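Local coordinates for possible prolidase (Bifidobacterium longum NCC2705, PDB 2P9B), which is a putative prolidase of the amidohydrolase family that probably hydrolyses carbon-nitrogen bonds, its exact substrate being uncertain, at residues E251-S256 with D272-M277; G337-V342 with A383-V388; V143-Q148 with P157-S162; T131-G136 with V199-I204; I10-A15 with E58-D63. One frame throughout, in Å; residues are numbered along the deposited sequence.

Contact 1 (E251-S256 with D272-M277)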
# COMPACT_ATOMS: atom_id res chain seq x y z
N GLU A 251 6.31 -17.67 -14.00
CA GLU A 251 6.61 -18.85 -13.19
C GLU A 251 6.58 -18.50 -11.71
O GLU A 251 6.07 -19.26 -10.89
CB GLU A 251 7.99 -19.41 -13.56
CG GLU A 251 8.35 -20.69 -12.82
CD GLU A 251 7.28 -21.77 -12.93
OE1 GLU A 251 6.59 -21.83 -13.96
OE2 GLU A 251 7.16 -22.58 -11.99
N GLY A 252 7.13 -17.33 -11.37
CA GLY A 252 7.15 -16.90 -9.98
C GLY A 252 5.75 -16.64 -9.47
O GLY A 252 5.39 -17.01 -8.35
N VAL A 253 4.94 -16.00 -10.31
CA VAL A 253 3.57 -15.71 -9.93
C VAL A 253 2.80 -17.01 -9.76
O VAL A 253 2.09 -17.19 -8.78
CB VAL A 253 2.89 -14.83 -11.01
CG1 VAL A 253 1.40 -14.69 -10.71
CG2 VAL A 253 3.57 -13.47 -11.04
N ARG A 254 2.99 -17.93 -10.70
CA ARG A 254 2.30 -19.22 -10.65
C ARG A 254 2.61 -19.98 -9.37
O ARG A 254 1.71 -20.46 -8.69
CB ARG A 254 2.69 -20.08 -11.87
CG ARG A 254 1.88 -21.35 -12.02
CD ARG A 254 2.08 -21.95 -13.40
NE ARG A 254 1.22 -23.11 -13.64
CZ ARG A 254 1.41 -24.31 -13.11
NH1 ARG A 254 2.45 -24.53 -12.31
NH2 ARG A 254 0.57 -25.30 -13.39
N ARG A 255 3.90 -20.10 -9.03
CA ARG A 255 4.30 -20.81 -7.83
C ARG A 255 3.76 -20.15 -6.57
O ARG A 255 3.33 -20.83 -5.64
CB ARG A 255 5.83 -20.88 -7.73
CG ARG A 255 6.49 -21.71 -8.81
CD ARG A 255 7.97 -21.85 -8.55
NE ARG A 255 8.65 -22.56 -9.63
CZ ARG A 255 9.93 -22.92 -9.59
NH1 ARG A 255 10.67 -22.65 -8.52
NH2 ARG A 255 10.47 -23.57 -10.62
N SER A 256 3.79 -18.82 -6.55
CA SER A 256 3.29 -18.07 -5.39
C SER A 256 1.81 -18.33 -5.18
O SER A 256 1.37 -18.58 -4.06
CB SER A 256 3.52 -16.57 -5.58
OG SER A 256 4.91 -16.27 -5.64
N ASP A 272 -5.11 -17.27 -18.77
CA ASP A 272 -6.34 -17.69 -18.10
C ASP A 272 -6.14 -18.56 -16.86
O ASP A 272 -6.93 -18.50 -15.92
CB ASP A 272 -7.25 -18.40 -19.11
CG ASP A 272 -7.73 -17.47 -20.20
OD1 ASP A 272 -7.40 -16.27 -20.14
OD2 ASP A 272 -8.44 -17.94 -21.12
N GLU A 273 -5.09 -19.37 -16.86
CA GLU A 273 -4.82 -20.23 -15.72
C GLU A 273 -4.50 -19.38 -14.49
O GLU A 273 -5.06 -19.58 -13.42
CB GLU A 273 -3.64 -21.16 -16.00
CG GLU A 273 -3.29 -22.08 -14.83
CD GLU A 273 -2.02 -22.88 -15.07
OE1 GLU A 273 -0.96 -22.26 -15.31
OE2 GLU A 273 -2.08 -24.12 -15.01
N LEU A 274 -3.61 -18.41 -14.66
CA LEU A 274 -3.22 -17.54 -13.56
C LEU A 274 -4.37 -16.67 -13.08
O LEU A 274 -4.54 -16.46 -11.88
CB LEU A 274 -2.03 -16.66 -13.97
CG LEU A 274 -0.71 -17.39 -14.25
CD1 LEU A 274 0.34 -16.35 -14.58
CD2 LEU A 274 -0.28 -18.21 -13.04
N ILE A 275 -5.15 -16.14 -14.01
CA ILE A 275 -6.28 -15.31 -13.64
C ILE A 275 -7.22 -16.11 -12.74
O ILE A 275 -7.72 -15.61 -11.73
CB ILE A 275 -7.04 -14.81 -14.88
CG1 ILE A 275 -6.15 -13.82 -15.65
CG2 ILE A 275 -8.36 -14.17 -14.48
CD1 ILE A 275 -6.75 -13.32 -16.94
N GLY A 276 -7.44 -17.37 -13.10
CA GLY A 276 -8.31 -18.22 -12.31
C GLY A 276 -7.75 -18.45 -10.92
O GLY A 276 -8.52 -18.55 -9.95
N MSE A 277 -6.42 -18.54 -10.82
CA MSE A 277 -5.75 -18.77 -9.53
C MSE A 277 -5.86 -17.54 -8.61
O MSE A 277 -5.85 -17.68 -7.39
CB MSE A 277 -4.28 -19.14 -9.76
CG MSE A 277 -4.09 -20.37 -10.66
SE MSE A 277 -2.24 -21.00 -10.75
CE MSE A 277 -2.15 -21.61 -8.91
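R254 and E273 meet through a salt bridge that ties two surface helices together. The straighter of its two hydrogen bonds runs from R254 NE to E273 OE1 at 2.9 Å, with an N-H...O angle of 165°. A second bond, from R254 NH2 to OE2 of E273, is weak at 3.3 Å. The acceptor OE1 lies in the guanidinium plane, whereas NE approaches OE1 from above the carboxylate plane; the two flat groups are turned 48° apart. The arginine chain, extended from CG to NE, carries NE to the carboxylate. Beside the bridge the contact is largely apolar: L274 CD2 packs 3.7 Å from R254 CB, the two side chains crossing at about a right angle, and L274 CD1 lies 4.3 Å from V253 CG1. The methyl CE of selenomethionine M277 comes up to R254 O, with its chain bent at chi3.

Polar groups elsewhere on helix 250-259 find partners nearer home. R255 NE donates to E251 OE2 at 2.8 Å, using the anti lone pair of that oxygen, while NH1 of R255 bonds to M224 O. The carbonyl O of G252 accepts twice, from S256 N and S256 OG, which reach it from opposite faces of its plane. At the start of helix 272-279, L274 N is taken up by D271 OD1.

The axes of the two helical segments run 37° apart and approach to 10.3 Å, an arrangement typical of successive helices packed side by side on the outside of an amidohydrolase TIM barrel.

Contact 2 (G337-V342 with A383-V388)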
# COMPACT_ATOMS: atom_id res chain seq x y z
N GLY A 337 -11.34 -8.17 -13.90
CA GLY A 337 -12.01 -7.81 -12.66
C GLY A 337 -11.41 -8.38 -11.39
O GLY A 337 -12.13 -8.65 -10.43
N LEU A 338 -10.09 -8.57 -11.37
CA LEU A 338 -9.43 -9.11 -10.19
C LEU A 338 -9.26 -8.03 -9.12
O LEU A 338 -9.49 -6.84 -9.37
CB LEU A 338 -8.05 -9.67 -10.55
CG LEU A 338 -7.99 -10.80 -11.58
CD1 LEU A 338 -6.53 -11.15 -11.82
CD2 LEU A 338 -8.76 -12.02 -11.07
N MSE A 339 -8.86 -8.46 -7.93
CA MSE A 339 -8.62 -7.54 -6.82
C MSE A 339 -7.24 -6.92 -7.06
O MSE A 339 -6.24 -7.63 -7.06
CB MSE A 339 -8.64 -8.30 -5.50
CG MSE A 339 -10.04 -8.72 -5.03
SE MSE A 339 -11.23 -7.34 -4.59
CE MSE A 339 -10.56 -6.95 -2.86
N ILE A 340 -7.22 -5.61 -7.29
CA ILE A 340 -5.97 -4.91 -7.57
C ILE A 340 -5.79 -3.75 -6.61
O ILE A 340 -6.66 -2.89 -6.51
CB ILE A 340 -5.96 -4.35 -9.00
CG1 ILE A 340 -6.23 -5.48 -10.00
CG2 ILE A 340 -4.63 -3.65 -9.28
CD1 ILE A 340 -6.40 -5.03 -11.43
N GLY A 341 -4.66 -3.73 -5.92
CA GLY A 341 -4.42 -2.67 -4.95
C GLY A 341 -3.39 -1.65 -5.37
O GLY A 341 -2.86 -1.69 -6.48
N VAL A 342 -3.11 -0.73 -4.46
CA VAL A 342 -2.15 0.33 -4.68
C VAL A 342 -0.99 0.20 -3.69
O VAL A 342 -1.19 0.24 -2.47
CB VAL A 342 -2.82 1.72 -4.51
CG1 VAL A 342 -1.77 2.81 -4.41
CG2 VAL A 342 -3.73 1.99 -5.70
N ALA A 383 -8.03 -1.72 1.57
CA ALA A 383 -8.47 -2.07 2.92
C ALA A 383 -8.87 -3.54 2.98
O ALA A 383 -8.48 -4.25 3.92
CB ALA A 383 -9.65 -1.19 3.34
N SER A 384 -9.63 -4.01 2.00
CA SER A 384 -10.04 -5.41 1.97
C SER A 384 -8.82 -6.31 1.80
O SER A 384 -8.68 -7.32 2.48
CB SER A 384 -11.03 -5.67 0.83
OG SER A 384 -12.24 -4.97 1.04
N ILE A 385 -7.94 -5.93 0.88
CA ILE A 385 -6.75 -6.72 0.63
C ILE A 385 -5.90 -6.87 1.89
O ILE A 385 -5.42 -7.96 2.18
CB ILE A 385 -5.90 -6.08 -0.49
CG1 ILE A 385 -6.67 -6.15 -1.82
CG2 ILE A 385 -4.56 -6.80 -0.61
CD1 ILE A 385 -6.00 -5.43 -2.96
N LEU A 386 -5.74 -5.79 2.64
CA LEU A 386 -4.93 -5.83 3.86
C LEU A 386 -5.68 -6.37 5.07
O LEU A 386 -5.12 -6.48 6.17
CB LEU A 386 -4.39 -4.43 4.19
CG LEU A 386 -3.48 -3.82 3.13
CD1 LEU A 386 -2.92 -2.50 3.65
CD2 LEU A 386 -2.34 -4.77 2.81
N GLY A 387 -6.95 -6.72 4.87
CA GLY A 387 -7.75 -7.28 5.95
C GLY A 387 -8.19 -6.30 7.03
O GLY A 387 -8.45 -6.70 8.17
N VAL A 388 -8.28 -5.02 6.69
CA VAL A 388 -8.68 -4.01 7.66
C VAL A 388 -9.94 -3.26 7.24
O VAL A 388 -10.25 -2.20 7.79
CB VAL A 388 -7.54 -3.00 7.90
CG1 VAL A 388 -6.35 -3.70 8.56
CG2 VAL A 388 -7.12 -2.37 6.58
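M339 reaches S384 and I385 with its terminal methyl, in a contact made wholly by packing. The segment that carries it starts just after helix 313-335, where G337, with positive phi, closes the helix in a Schellman motif. L338 follows and turns to helix 272-279, touching I275 and F278. M339, a selenomethionine, then points its CB toward the second segment. Bends at chi2 (-65°) and chi3 (-79°) curl the chain, and CE rests 3.9 Å from S384 CB and 4.1 Å from I385 CG1. M339 and I385 lie alongside each other, running in opposite senses.

I340 points the other way, to A333 and H334 of helix 313-335, and it is its carbonyl carbon, I340 C, that lies 4.0 Å from I385 CD1. At G341 the backbone itself becomes the surface: I385 CD1 sits 3.7 Å from G341 N and 3.8 Å from G341 CA. Having no side chain, G341 lets the isoleucine methyl lie directly on its backbone. V342 then leaves the interface.

The 337-342 segment bonds through the backbones of M339 and G341 to L291 in strand 290-292, and through V342 to A76 in strand 68-78. It thus lies between strands 290-292 and 68-78 of the TIM-barrel core, with the C-terminal end of helix 371-385 packed across it; that helix ends in a second Schellman motif at G387.

Contact 3 (V143-Q148 with P157-S162)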
# COMPACT_ATOMS: atom_id res chain seq x y z
N VAL A 143 7.76 -3.29 14.00
CA VAL A 143 6.81 -3.91 14.93
C VAL A 143 6.75 -3.00 16.15
O VAL A 143 5.68 -2.70 16.67
CB VAL A 143 7.28 -5.32 15.36
CG1 VAL A 143 6.43 -5.82 16.52
CG2 VAL A 143 7.17 -6.28 14.18
N THR A 144 7.91 -2.56 16.61
CA THR A 144 7.99 -1.68 17.76
C THR A 144 7.21 -0.40 17.53
O THR A 144 6.42 0.01 18.38
CB THR A 144 9.46 -1.35 18.07
OG1 THR A 144 10.14 -2.57 18.40
CG2 THR A 144 9.55 -0.39 19.24
N LEU A 145 7.44 0.23 16.38
CA LEU A 145 6.76 1.48 16.03
C LEU A 145 5.24 1.27 15.95
O LEU A 145 4.46 2.06 16.48
CB LEU A 145 7.28 2.00 14.68
CG LEU A 145 6.60 3.26 14.13
CD1 LEU A 145 6.82 4.42 15.09
CD2 LEU A 145 7.18 3.59 12.75
N ARG A 146 4.83 0.19 15.29
CA ARG A 146 3.41 -0.12 15.17
C ARG A 146 2.77 -0.24 16.55
O ARG A 146 1.68 0.28 16.78
CB ARG A 146 3.23 -1.45 14.42
CG ARG A 146 1.79 -1.93 14.34
CD ARG A 146 1.75 -3.43 14.09
NE ARG A 146 2.16 -4.18 15.28
CZ ARG A 146 2.62 -5.42 15.27
NH1 ARG A 146 2.75 -6.09 14.13
NH2 ARG A 146 2.93 -6.02 16.42
N ASP A 147 3.45 -0.93 17.46
CA ASP A 147 2.91 -1.11 18.80
C ASP A 147 2.77 0.21 19.56
O ASP A 147 1.82 0.39 20.32
CB ASP A 147 3.77 -2.09 19.61
CG ASP A 147 3.62 -3.53 19.12
OD1 ASP A 147 2.67 -3.81 18.37
OD2 ASP A 147 4.46 -4.38 19.50
N GLN A 148 3.70 1.14 19.35
CA GLN A 148 3.63 2.43 20.03
C GLN A 148 2.46 3.24 19.48
O GLN A 148 1.75 3.91 20.23
CB GLN A 148 4.94 3.20 19.85
CG GLN A 148 6.15 2.46 20.41
CD GLN A 148 7.45 3.18 20.13
OE1 GLN A 148 7.71 3.60 19.01
NE2 GLN A 148 8.28 3.32 21.16
N PRO A 157 0.54 6.30 11.09
CA PRO A 157 -0.44 5.52 10.33
C PRO A 157 -0.63 4.14 10.93
O PRO A 157 0.16 3.68 11.76
CB PRO A 157 0.20 5.45 8.95
CG PRO A 157 1.67 5.33 9.29
CD PRO A 157 1.83 6.39 10.37
N ARG A 158 -1.70 3.47 10.51
CA ARG A 158 -1.98 2.11 10.95
C ARG A 158 -0.96 1.30 10.16
O ARG A 158 -0.87 1.44 8.94
CB ARG A 158 -3.41 1.73 10.54
CG ARG A 158 -3.78 0.29 10.83
CD ARG A 158 -5.23 0.02 10.45
NE ARG A 158 -6.18 0.81 11.24
CZ ARG A 158 -6.70 1.97 10.86
NH1 ARG A 158 -6.38 2.49 9.68
NH2 ARG A 158 -7.56 2.60 11.65
N ILE A 159 -0.19 0.46 10.85
CA ILE A 159 0.85 -0.31 10.19
C ILE A 159 0.77 -1.83 10.25
O ILE A 159 0.53 -2.42 11.31
CB ILE A 159 2.26 0.06 10.77
CG1 ILE A 159 2.53 1.55 10.58
CG2 ILE A 159 3.35 -0.77 10.09
CD1 ILE A 159 3.84 2.01 11.23
N LEU A 160 0.93 -2.47 9.09
CA LEU A 160 1.01 -3.92 9.03
C LEU A 160 2.51 -4.10 8.80
O LEU A 160 3.02 -3.78 7.72
CB LEU A 160 0.23 -4.49 7.85
CG LEU A 160 -1.25 -4.78 8.11
CD1 LEU A 160 -2.04 -3.48 8.19
CD2 LEU A 160 -1.77 -5.66 6.99
N ALA A 161 3.21 -4.58 9.82
CA ALA A 161 4.66 -4.78 9.76
C ALA A 161 5.02 -6.20 9.38
O ALA A 161 4.53 -7.15 9.97
CB ALA A 161 5.29 -4.42 11.11
N SER A 162 5.91 -6.34 8.40
CA SER A 162 6.33 -7.64 7.91
C SER A 162 7.58 -8.20 8.57
O SER A 162 7.84 -9.40 8.47
CB SER A 162 6.62 -7.54 6.42
OG SER A 162 7.79 -6.76 6.22
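R146 and I159 lie where the backbones of a helix and a strand come close, their CA atoms 5.6 Å apart; V143 and A161 are a second close pair, just beyond the end of the strand. The helix is the crossover of a beta-alpha-beta unit, in which strand 129-134, helix 141-150 and strand 158-160 follow one another and the two strands pair in parallel, as in a TIM barrel.

I159 and A161 both point toward the helix. L145 meets I159 at about a right angle, with CD2 of L145 4.0 Å from CD1 of I159. V143 CG2 lies 4.1 Å from A161 CB. The aliphatic part of R146 passes obliquely over I159, R146 CB 4.1 Å from I159 CB, before the chain bends at chi3 (72°). Beyond the bend, NE and NH2 grip D147 of the same helix side-on, both on the single oxygen OD1 and from the same face of the carboxylate. NH1 is held outside the pair of segments, by N200 OD1 and G198 O. N200 OD1 also accepts from A161 N, joining the arginine to the backbone just past the strand. Before the chi3 bend, R146 CD lies 3.2 Å from I159 O.

Contact 4 (T131-G136 with V199-I204)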
# COMPACT_ATOMS: atom_id res chain seq x y z
N THR A 131 -2.94 4.10 6.31
CA THR A 131 -2.67 2.70 6.56
C THR A 131 -1.58 2.28 5.59
O THR A 131 -1.63 2.65 4.41
CB THR A 131 -3.90 1.79 6.32
OG1 THR A 131 -4.97 2.20 7.18
CG2 THR A 131 -3.56 0.33 6.62
N ILE A 132 -0.60 1.54 6.08
CA ILE A 132 0.49 1.07 5.23
C ILE A 132 0.85 -0.35 5.62
O ILE A 132 0.55 -0.80 6.73
CB ILE A 132 1.79 1.93 5.38
CG1 ILE A 132 2.36 1.82 6.80
CG2 ILE A 132 1.51 3.37 5.02
CD1 ILE A 132 3.70 2.52 6.98
N ARG A 133 1.46 -1.06 4.68
CA ARG A 133 1.95 -2.40 4.95
C ARG A 133 3.41 -2.35 4.53
O ARG A 133 3.71 -1.93 3.42
CB ARG A 133 1.26 -3.48 4.11
CG ARG A 133 1.97 -4.84 4.25
CD ARG A 133 1.29 -5.96 3.49
NE ARG A 133 1.20 -5.67 2.06
CZ ARG A 133 0.91 -6.58 1.13
NH1 ARG A 133 0.68 -7.84 1.47
NH2 ARG A 133 0.83 -6.22 -0.15
N THR A 134 4.32 -2.73 5.42
CA THR A 134 5.72 -2.75 5.02
C THR A 134 5.95 -4.17 4.49
O THR A 134 5.30 -5.12 4.93
CB THR A 134 6.68 -2.48 6.21
OG1 THR A 134 6.52 -3.48 7.23
CG2 THR A 134 6.42 -1.10 6.79
N LEU A 135 6.85 -4.30 3.52
CA LEU A 135 7.17 -5.60 2.96
C LEU A 135 8.67 -5.78 2.90
O LEU A 135 9.25 -5.91 1.82
CB LEU A 135 6.56 -5.75 1.56
CG LEU A 135 5.03 -5.84 1.57
CD1 LEU A 135 4.48 -5.86 0.14
CD2 LEU A 135 4.62 -7.10 2.34
N GLY A 136 9.30 -5.79 4.07
CA GLY A 136 10.73 -5.96 4.14
C GLY A 136 11.35 -4.93 5.05
O GLY A 136 11.75 -3.85 4.60
N VAL A 199 5.15 -9.84 13.99
CA VAL A 199 4.75 -9.26 12.71
C VAL A 199 3.27 -9.53 12.42
O VAL A 199 2.68 -10.46 12.97
CB VAL A 199 5.58 -9.82 11.53
CG1 VAL A 199 7.06 -9.68 11.83
CG2 VAL A 199 5.21 -11.28 11.26
N ASN A 200 2.66 -8.68 11.60
CA ASN A 200 1.27 -8.90 11.21
C ASN A 200 1.16 -8.80 9.68
O ASN A 200 0.15 -8.38 9.13
CB ASN A 200 0.30 -7.95 11.94
CG ASN A 200 0.53 -6.49 11.65
OD1 ASN A 200 1.66 -6.03 11.54
ND2 ASN A 200 -0.56 -5.73 11.58
N ALA A 201 2.24 -9.22 9.03
CA ALA A 201 2.37 -9.29 7.58
C ALA A 201 3.63 -10.10 7.28
O ALA A 201 4.55 -10.15 8.10
CB ALA A 201 2.48 -7.88 6.97
N ILE A 202 3.66 -10.78 6.13
CA ILE A 202 4.83 -11.56 5.73
C ILE A 202 5.17 -11.22 4.29
O ILE A 202 4.26 -11.04 3.47
CB ILE A 202 4.57 -13.08 5.82
CG1 ILE A 202 4.43 -13.52 7.29
CG2 ILE A 202 5.71 -13.85 5.17
CD1 ILE A 202 5.71 -13.37 8.10
N LYS A 203 6.46 -11.12 3.99
CA LYS A 203 6.92 -10.83 2.64
C LYS A 203 7.92 -11.89 2.19
O LYS A 203 8.89 -12.18 2.90
CB LYS A 203 7.60 -9.46 2.58
CG LYS A 203 8.27 -9.15 1.24
CD LYS A 203 7.27 -9.17 0.10
CE LYS A 203 7.87 -8.55 -1.15
NZ LYS A 203 6.82 -8.21 -2.15
N ILE A 204 7.66 -12.48 1.03
CA ILE A 204 8.53 -13.51 0.46
C ILE A 204 9.03 -13.00 -0.89
O ILE A 204 8.28 -12.35 -1.63
CB ILE A 204 7.76 -14.83 0.17
CG1 ILE A 204 7.08 -15.35 1.43
CG2 ILE A 204 8.72 -15.88 -0.36
CD1 ILE A 204 6.11 -16.49 1.16
O HOH W 1 1.87 -9.40 3.67
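L135 and K203 cross at about a right angle, and the aliphatic chain of the lysine lies against the leucine from CB to CE. CB of L135 lies 3.8 Å from K203 CD, and CD2 of L135 is equally far from K203 CB. The lysine holds CG anti to its backbone N (chi1 172°), which sets K203 CG 3.4 Å from L135 O. At the tip, K203 NZ is 4.0 Å from L135 CD1. Two residues earlier on each segment, A201 CB rests against CG of R133, 4.1 Å away. CD1 of L135 also lies 3.4 Å above one face of the R133 guanidinium, toward its rim. A water completes this shell, accepting from R133 NH1 and donating to I202 O.

Outside this shell, E265 forms salt bridges with R133 NH2 through OE2 and with K203 NZ through OE1. One carboxylate thus holds both side chains, R133 NH2 and K203 NZ staying 6.6 Å apart. A76 O accepts from R133 NE, and T263 OG1 bonds to NH1.

The contact joins strands 129-134 and 202-205 of the TIM-type barrel, where no backbone hydrogen bond crosses between the two segments. Strand 129-134 lies between strands 68-78 and 158-160; strand 202-205 begins a parallel run continued by 243-247, 263-264 and 290-292. Helix 226-238 packs on I202 and I204, while L135 and K203 both touch H77 of strand 68-78.

Contact 5 (I10-A15 with E58-D63)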
# COMPACT_ATOMS: atom_id res chain seq x y z
N ILE A 10 -4.91 12.76 23.41
CA ILE A 10 -6.29 12.31 23.52
C ILE A 10 -7.09 12.72 22.29
O ILE A 10 -6.88 13.79 21.73
CB ILE A 10 -6.96 12.92 24.76
CG1 ILE A 10 -6.13 12.62 26.01
CG2 ILE A 10 -8.37 12.35 24.92
CD1 ILE A 10 -6.65 13.28 27.27
N VAL A 11 -8.02 11.86 21.87
CA VAL A 11 -8.85 12.16 20.71
C VAL A 11 -10.00 13.08 21.12
O VAL A 11 -10.90 12.68 21.85
CB VAL A 11 -9.46 10.89 20.09
CG1 VAL A 11 -10.37 11.28 18.93
CG2 VAL A 11 -8.37 9.96 19.62
N GLU A 12 -9.95 14.32 20.64
CA GLU A 12 -11.00 15.28 20.95
C GLU A 12 -12.05 15.19 19.86
O GLU A 12 -11.75 15.35 18.67
CB GLU A 12 -10.41 16.69 21.00
CG GLU A 12 -9.35 16.86 22.08
CD GLU A 12 -8.80 18.28 22.14
OE1 GLU A 12 -8.24 18.75 21.13
OE2 GLU A 12 -8.92 18.92 23.21
N PRO A 13 -13.31 14.91 20.24
CA PRO A 13 -14.39 14.79 19.25
C PRO A 13 -14.55 16.06 18.43
O PRO A 13 -14.35 17.17 18.93
CB PRO A 13 -15.61 14.48 20.11
CG PRO A 13 -15.29 15.16 21.41
CD PRO A 13 -13.84 14.82 21.61
N PHE A 14 -14.91 15.90 17.16
CA PHE A 14 -15.09 17.04 16.27
C PHE A 14 -16.04 16.74 15.13
O PHE A 14 -16.48 15.60 14.95
CB PHE A 14 -13.73 17.46 15.70
CG PHE A 14 -13.10 16.43 14.80
CD1 PHE A 14 -13.39 16.41 13.44
CD2 PHE A 14 -12.24 15.47 15.32
CE1 PHE A 14 -12.81 15.44 12.60
CE2 PHE A 14 -11.66 14.51 14.50
CZ PHE A 14 -11.95 14.49 13.14
N ALA A 15 -16.36 17.77 14.35
CA ALA A 15 -17.23 17.61 13.21
C ALA A 15 -16.67 18.43 12.05
O ALA A 15 -16.38 19.61 12.21
CB ALA A 15 -18.65 18.07 13.55
N GLU A 58 -19.47 20.61 22.98
CA GLU A 58 -18.08 20.30 23.29
C GLU A 58 -17.27 19.82 22.09
O GLU A 58 -16.04 19.79 22.14
CB GLU A 58 -18.01 19.25 24.41
CG GLU A 58 -16.64 19.10 25.05
CD GLU A 58 -16.23 20.32 25.86
OE1 GLU A 58 -17.00 20.72 26.77
OE2 GLU A 58 -15.15 20.89 25.59
N TYR A 59 -17.95 19.45 21.01
CA TYR A 59 -17.26 18.98 19.81
C TYR A 59 -16.59 20.12 19.06
O TYR A 59 -17.18 21.18 18.88
CB TYR A 59 -18.25 18.28 18.88
CG TYR A 59 -18.51 16.83 19.20
CD1 TYR A 59 -18.82 16.42 20.50
CD2 TYR A 59 -18.50 15.86 18.20
CE1 TYR A 59 -19.11 15.09 20.79
CE2 TYR A 59 -18.79 14.53 18.47
CZ TYR A 59 -19.10 14.15 19.77
OH TYR A 59 -19.40 12.84 20.04
N HIS A 60 -15.35 19.90 18.62
CA HIS A 60 -14.64 20.93 17.88
C HIS A 60 -15.25 21.03 16.49
O HIS A 60 -15.85 20.07 15.99
CB HIS A 60 -13.15 20.57 17.80
CG HIS A 60 -12.46 20.59 19.12
ND1 HIS A 60 -11.21 20.03 19.33
CD2 HIS A 60 -12.83 21.12 20.32
CE1 HIS A 60 -10.85 20.21 20.58
NE2 HIS A 60 -11.82 20.86 21.21
N TYR A 61 -15.09 22.19 15.86
CA TYR A 61 -15.66 22.42 14.53
C TYR A 61 -14.60 22.71 13.47
O TYR A 61 -13.78 23.62 13.62
CB TYR A 61 -16.64 23.59 14.60
CG TYR A 61 -17.33 23.91 13.29
CD1 TYR A 61 -18.33 23.09 12.78
CD2 TYR A 61 -16.97 25.05 12.56
CE1 TYR A 61 -18.97 23.39 11.58
CE2 TYR A 61 -17.60 25.35 11.35
CZ TYR A 61 -18.60 24.53 10.87
OH TYR A 61 -19.22 24.83 9.68
N LEU A 62 -14.64 21.93 12.39
CA LEU A 62 -13.73 22.10 11.27
C LEU A 62 -14.58 22.51 10.08
O LEU A 62 -15.48 21.77 9.67
CB LEU A 62 -12.97 20.80 10.97
CG LEU A 62 -11.88 20.36 11.95
CD1 LEU A 62 -11.29 19.03 11.49
CD2 LEU A 62 -10.79 21.41 12.04
N ASP A 63 -14.30 23.68 9.52
CA ASP A 63 -15.06 24.17 8.38
C ASP A 63 -14.47 23.66 7.07
O ASP A 63 -13.42 24.13 6.63
CB ASP A 63 -15.09 25.70 8.41
CG ASP A 63 -15.86 26.29 7.26
OD1 ASP A 63 -16.73 25.59 6.69
OD2 ASP A 63 -15.61 27.47 6.93
O HOH W 2 -13.91 18.12 21.44
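E58 and P13 are linked by a water that donates to both carbonyl oxygens, 2.8 Å to E58 O and 2.7 Å to P13 O. Next along the segment, Y59 turns a ring face to the proline: P13 CB stands 3.4 Å from the ring centroid, 7° off the normal, a CH-pi contact almost over the centre. The phenol OH bonds to E45 OE1 on strand 44-49.

H60 begins the strand pairing. Its N donates to P13 O and its O accepts from A15 N, both at 2.9 Å, so that F14 is straddled by the two bonds of a parallel bridge. This is the pairing of strands 14-17 and 60-63 at one margin of a four-stranded mixed sheet, which lies apart from the barrel core. The imidazole presents its edge to E12, E12 OE1 in the ring plane 3.0 Å from H60 CE1 and the carboxylate nearly perpendicular at 89°.

Y61 pairs with A15, and its ring atom CD1 approaches A15 O obliquely. L62 N then takes up A15 O at 2.9 Å, in a nearly straight bond of 171°. On the other side of the strand from Y61, L62 CD1 lies 3.9 Å from F14 CD1.

In the fold
Along the chain contact 5 closes first, contact 3 is nested inside the loop closed by contact 4, and contacts 1 and 2 follow in series. Contacts 3 and 4 are the closest pair, their centres 9 Å apart; they share the sheet in which strands 129-134 and 158-160 are neighbours, and a probable hydrogen bond joins G136 N to S162 OG. Contact 2 touches both through L386, and meets contact 1 where L338 packs on I275. These four belong to the amidohydrolase barrel, from its core strands to its outer helices. Contact 5 instead builds a separate small sheet near the N-terminus, about 48 Å centre to centre from contact 1.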